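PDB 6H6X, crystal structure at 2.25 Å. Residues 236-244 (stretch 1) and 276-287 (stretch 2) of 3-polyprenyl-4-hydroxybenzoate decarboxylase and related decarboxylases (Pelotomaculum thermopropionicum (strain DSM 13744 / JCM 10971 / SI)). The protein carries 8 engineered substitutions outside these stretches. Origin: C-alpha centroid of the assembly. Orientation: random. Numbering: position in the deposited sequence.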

# COMPACT_ATOMS: atom_id res chain seq x y z
N ALA B 236 4.84 -19.72 -35.17
CA ALA B 236 5.91 -20.66 -35.59
C ALA B 236 6.91 -20.89 -34.48
O ALA B 236 7.42 -22.01 -34.31
CB ALA B 236 6.65 -20.10 -36.82
N GLY B 237 7.21 -19.82 -33.75
CA GLY B 237 8.15 -19.86 -32.65
C GLY B 237 7.61 -20.30 -31.28
O GLY B 237 8.34 -20.24 -30.34
N ALA B 238 6.36 -20.74 -31.17
CA ALA B 238 5.80 -21.15 -29.87
C ALA B 238 6.59 -22.35 -29.32
O ALA B 238 7.28 -22.99 -30.05
CB ALA B 238 4.32 -21.50 -29.99
N GLU B 239 6.45 -22.64 -28.03
CA GLU B 239 7.12 -23.79 -27.41
C GLU B 239 6.32 -25.02 -27.64
O GLU B 239 6.86 -26.05 -27.95
CB GLU B 239 7.34 -23.55 -25.89
CG GLU B 239 8.31 -22.43 -25.56
CD GLU B 239 9.79 -22.80 -25.86
OE1 GLU B 239 10.16 -23.97 -25.69
OE2 GLU B 239 10.61 -21.93 -26.25
N ILE B 240 5.00 -24.90 -27.47
CA ILE B 240 4.11 -26.03 -27.56
C ILE B 240 2.80 -25.61 -28.23
O ILE B 240 2.30 -24.52 -27.94
CB ILE B 240 3.77 -26.55 -26.13
CG1 ILE B 240 5.00 -27.14 -25.42
CG2 ILE B 240 2.71 -27.63 -26.17
CD1 ILE B 240 5.12 -26.81 -23.95
N VAL B 241 2.23 -26.48 -29.07
CA VAL B 241 0.91 -26.29 -29.68
C VAL B 241 0.10 -27.54 -29.48
O VAL B 241 0.59 -28.64 -29.72
CB VAL B 241 0.99 -25.97 -31.18
CG1 VAL B 241 -0.36 -26.18 -31.89
CG2 VAL B 241 1.51 -24.56 -31.40
N ILE B 242 -1.14 -27.36 -29.06
CA ILE B 242 -2.06 -28.44 -28.88
C ILE B 242 -3.20 -28.12 -29.80
O ILE B 242 -3.85 -27.09 -29.67
CB ILE B 242 -2.51 -28.57 -27.40
CG1 ILE B 242 -1.31 -28.91 -26.52
CG2 ILE B 242 -3.59 -29.60 -27.24
CD1 ILE B 242 -1.60 -28.64 -25.05
N GLU B 243 -3.45 -29.03 -30.74
CA GLU B 243 -4.51 -28.93 -31.74
C GLU B 243 -5.70 -29.75 -31.31
O GLU B 243 -5.55 -30.81 -30.73
CB GLU B 243 -3.99 -29.46 -33.07
CG GLU B 243 -2.67 -28.82 -33.54
CD GLU B 243 -2.17 -29.33 -34.88
OE1 GLU B 243 -2.90 -30.14 -35.53
OE2 GLU B 243 -1.04 -28.92 -35.30
N GLY B 244 -6.90 -29.26 -31.59
CA GLY B 244 -8.07 -30.03 -31.26
C GLY B 244 -9.36 -29.42 -31.68
O GLY B 244 -9.43 -28.56 -32.57
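Stretch 2 (276-287) TAVTHRRQPVYH

Stretch 2 lies along stretch 1 as the neighbouring strand of an antiparallel β-sheet, and beyond the paired strands its chain turns so that Arg-281 and the backbone of Val-285 are held by the loop that leads into strand 240-244. The first strand of stretch 2, residues 276-280, runs at 168° to strand 240-244, with a closest approach of 4.7 Å between the two axes. In this register Ile-240 sits opposite His-280, Val-241 opposite Thr-279, Ile-242 opposite Val-278 and Glu-243 opposite Ala-277. The CA atoms of the non-hydrogen-bonded pairs come closer, 4.3 Å between Ile-240 CA and His-280 CA and 4.5 Å between Ile-242 CA and Val-278 CA, than those of the hydrogen-bonded pairs, 5.2 Å between Val-241 CA and Thr-279 CA and 5.1 Å between Glu-243 CA and Ala-277 CA.

Val-241 and Thr-279 form a reciprocal pair: Val-241 N donates to Thr-279 O at 2.8 Å, and Thr-279 N returns a bond to Val-241 O at 2.9 Å. At the next such pair, Glu-243 N reaches Ala-277 O at 2.8 Å, but the return is shared. Glu-243 O accepts from Thr-276 N at 2.9 Å and only weakly from Ala-277 N at 3.5 Å. Here the psi of Thr-276, -9°, departs from extended geometry. Between the conventional bonds, Val-278 CA approaches Val-241 O at 3.3 Å in a CA-H...O contact.

Side chains alternate across the sheet. Ile-240, Ile-242, Val-278 and His-280 share one face, where Ile-242 CG1 lies 4.2 Å from Val-278 CG2. Ile-240 also meets the later part of stretch 2, its CG1 4.0 Å from Pro-284 CB and its CD1 4.1 Å from Tyr-286 CD2, in the short second strand 286-287. The other face carries Val-241, Glu-243, Ala-277 and Thr-279; there Val-241 CB packs 3.8 Å from Thr-279 OG1.

Past His-280 the backbone pairing extends by one bond, from Arg-281 N to Glu-239 O at 3.0 Å. The Arg-281 side chain then extends along the loop of stretch 1, and its NH2 donates to Gly-237 O at 2.9 Å, while NE makes weak bonds to Gly-237 O and Ala-238 O, both at 3.5 Å. Glu-239 OE2 lies over one face of the guanidinium, 3.5 Å from Arg-281 NE, so this salt bridge rests on charge alone. Its other carboxylate oxygen, Glu-239 OE1, accepts from Val-285 N at 2.8 Å, tying the returning segment of stretch 2 to the same residue.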

# COMPACT_ATOMS: atom_id res chain seq x y z
N THR B 276 -6.31 -33.60 -30.92
CA THR B 276 -5.96 -34.42 -32.08
C THR B 276 -4.48 -34.39 -32.43
O THR B 276 -4.03 -35.19 -33.24
CB THR B 276 -6.79 -34.01 -33.29
OG1 THR B 276 -6.55 -32.63 -33.61
CG2 THR B 276 -8.29 -34.19 -32.99
N ALA B 277 -3.70 -33.52 -31.80
CA ALA B 277 -2.26 -33.50 -31.98
C ALA B 277 -1.58 -32.52 -31.05
O ALA B 277 -2.20 -31.58 -30.58
CB ALA B 277 -1.91 -33.14 -33.43
N VAL B 278 -0.29 -32.72 -30.85
CA VAL B 278 0.55 -31.89 -30.07
C VAL B 278 1.82 -31.73 -30.83
O VAL B 278 2.36 -32.71 -31.23
CB VAL B 278 0.92 -32.55 -28.71
CG1 VAL B 278 1.98 -31.73 -27.98
CG2 VAL B 278 -0.31 -32.72 -27.83
N THR B 279 2.34 -30.51 -31.00
CA THR B 279 3.67 -30.30 -31.58
C THR B 279 4.44 -29.39 -30.68
O THR B 279 3.87 -28.53 -29.98
CB THR B 279 3.63 -29.69 -33.04
OG1 THR B 279 3.34 -28.29 -33.01
CG2 THR B 279 2.56 -30.36 -33.89
N HIS B 280 5.74 -29.55 -30.67
CA HIS B 280 6.56 -28.75 -29.82
C HIS B 280 7.95 -28.63 -30.31
O HIS B 280 8.40 -29.42 -31.12
CB HIS B 280 6.51 -29.25 -28.35
CG HIS B 280 7.02 -30.63 -28.12
ND1 HIS B 280 8.36 -30.92 -27.95
CD2 HIS B 280 6.35 -31.81 -28.00
CE1 HIS B 280 8.49 -32.23 -27.75
NE2 HIS B 280 7.29 -32.79 -27.79
N ARG B 281 8.63 -27.60 -29.82
CA ARG B 281 10.06 -27.55 -29.92
C ARG B 281 10.72 -28.76 -29.24
O ARG B 281 10.22 -29.36 -28.23
CB ARG B 281 10.62 -26.33 -29.22
CG ARG B 281 10.39 -25.03 -29.92
CD ARG B 281 11.01 -23.94 -29.12
NE ARG B 281 10.74 -22.65 -29.68
CZ ARG B 281 11.65 -21.80 -30.19
NH1 ARG B 281 12.94 -22.08 -30.24
NH2 ARG B 281 11.24 -20.62 -30.68
N ARG B 282 11.89 -29.06 -29.79
CA ARG B 282 12.82 -29.97 -29.17
C ARG B 282 13.17 -29.34 -27.83
O ARG B 282 13.61 -28.17 -27.77
CB ARG B 282 14.09 -30.10 -30.04
CG ARG B 282 15.15 -31.10 -29.55
CD ARG B 282 16.16 -31.45 -30.64
NE ARG B 282 15.49 -32.07 -31.81
CZ ARG B 282 15.22 -31.48 -32.98
NH1 ARG B 282 15.55 -30.20 -33.25
NH2 ARG B 282 14.58 -32.19 -33.92
N GLN B 283 12.94 -30.10 -26.77
CA GLN B 283 13.23 -29.67 -25.40
C GLN B 283 12.48 -28.36 -25.07
O GLN B 283 13.09 -27.30 -24.86
CB GLN B 283 14.75 -29.59 -25.16
CG GLN B 283 15.45 -30.96 -25.24
CD GLN B 283 16.78 -31.03 -24.48
OE1 GLN B 283 17.44 -30.00 -24.25
NE2 GLN B 283 17.18 -32.25 -24.09
N PRO B 284 11.14 -28.43 -25.07
CA PRO B 284 10.33 -27.22 -24.85
C PRO B 284 10.36 -26.68 -23.41
O PRO B 284 10.68 -27.42 -22.47
CB PRO B 284 8.93 -27.70 -25.17
CG PRO B 284 8.91 -29.13 -24.82
CD PRO B 284 10.32 -29.65 -25.06
N VAL B 285 10.02 -25.41 -23.25
CA VAL B 285 9.74 -24.80 -21.94
C VAL B 285 8.24 -24.63 -21.79
O VAL B 285 7.62 -24.03 -22.63
CB VAL B 285 10.40 -23.44 -21.81
CG1 VAL B 285 10.35 -22.97 -20.38
CG2 VAL B 285 11.84 -23.51 -22.28
N TYR B 286 7.68 -25.15 -20.70
CA TYR B 286 6.28 -25.01 -20.41
C TYR B 286 6.06 -23.70 -19.57
O TYR B 286 6.74 -23.50 -18.57
CB TYR B 286 5.75 -26.22 -19.70
CG TYR B 286 4.26 -26.14 -19.43
CD1 TYR B 286 3.76 -25.47 -18.31
CD2 TYR B 286 3.33 -26.70 -20.30
CE1 TYR B 286 2.40 -25.36 -18.08
CE2 TYR B 286 1.96 -26.60 -20.05
CZ TYR B 286 1.53 -25.91 -18.94
OH TYR B 286 0.18 -25.81 -18.69
N HIS B 287 5.11 -22.86 -19.98
CA HIS B 287 4.81 -21.59 -19.28
C HIS B 287 3.48 -21.76 -18.53
O HIS B 287 2.48 -22.23 -19.09
CB HIS B 287 4.74 -20.47 -20.28
CG HIS B 287 4.30 -19.17 -19.71
ND1 HIS B 287 3.57 -18.28 -20.45
CD2 HIS B 287 4.50 -18.60 -18.51
CE1 HIS B 287 3.38 -17.18 -19.73
NE2 HIS B 287 3.94 -17.36 -18.56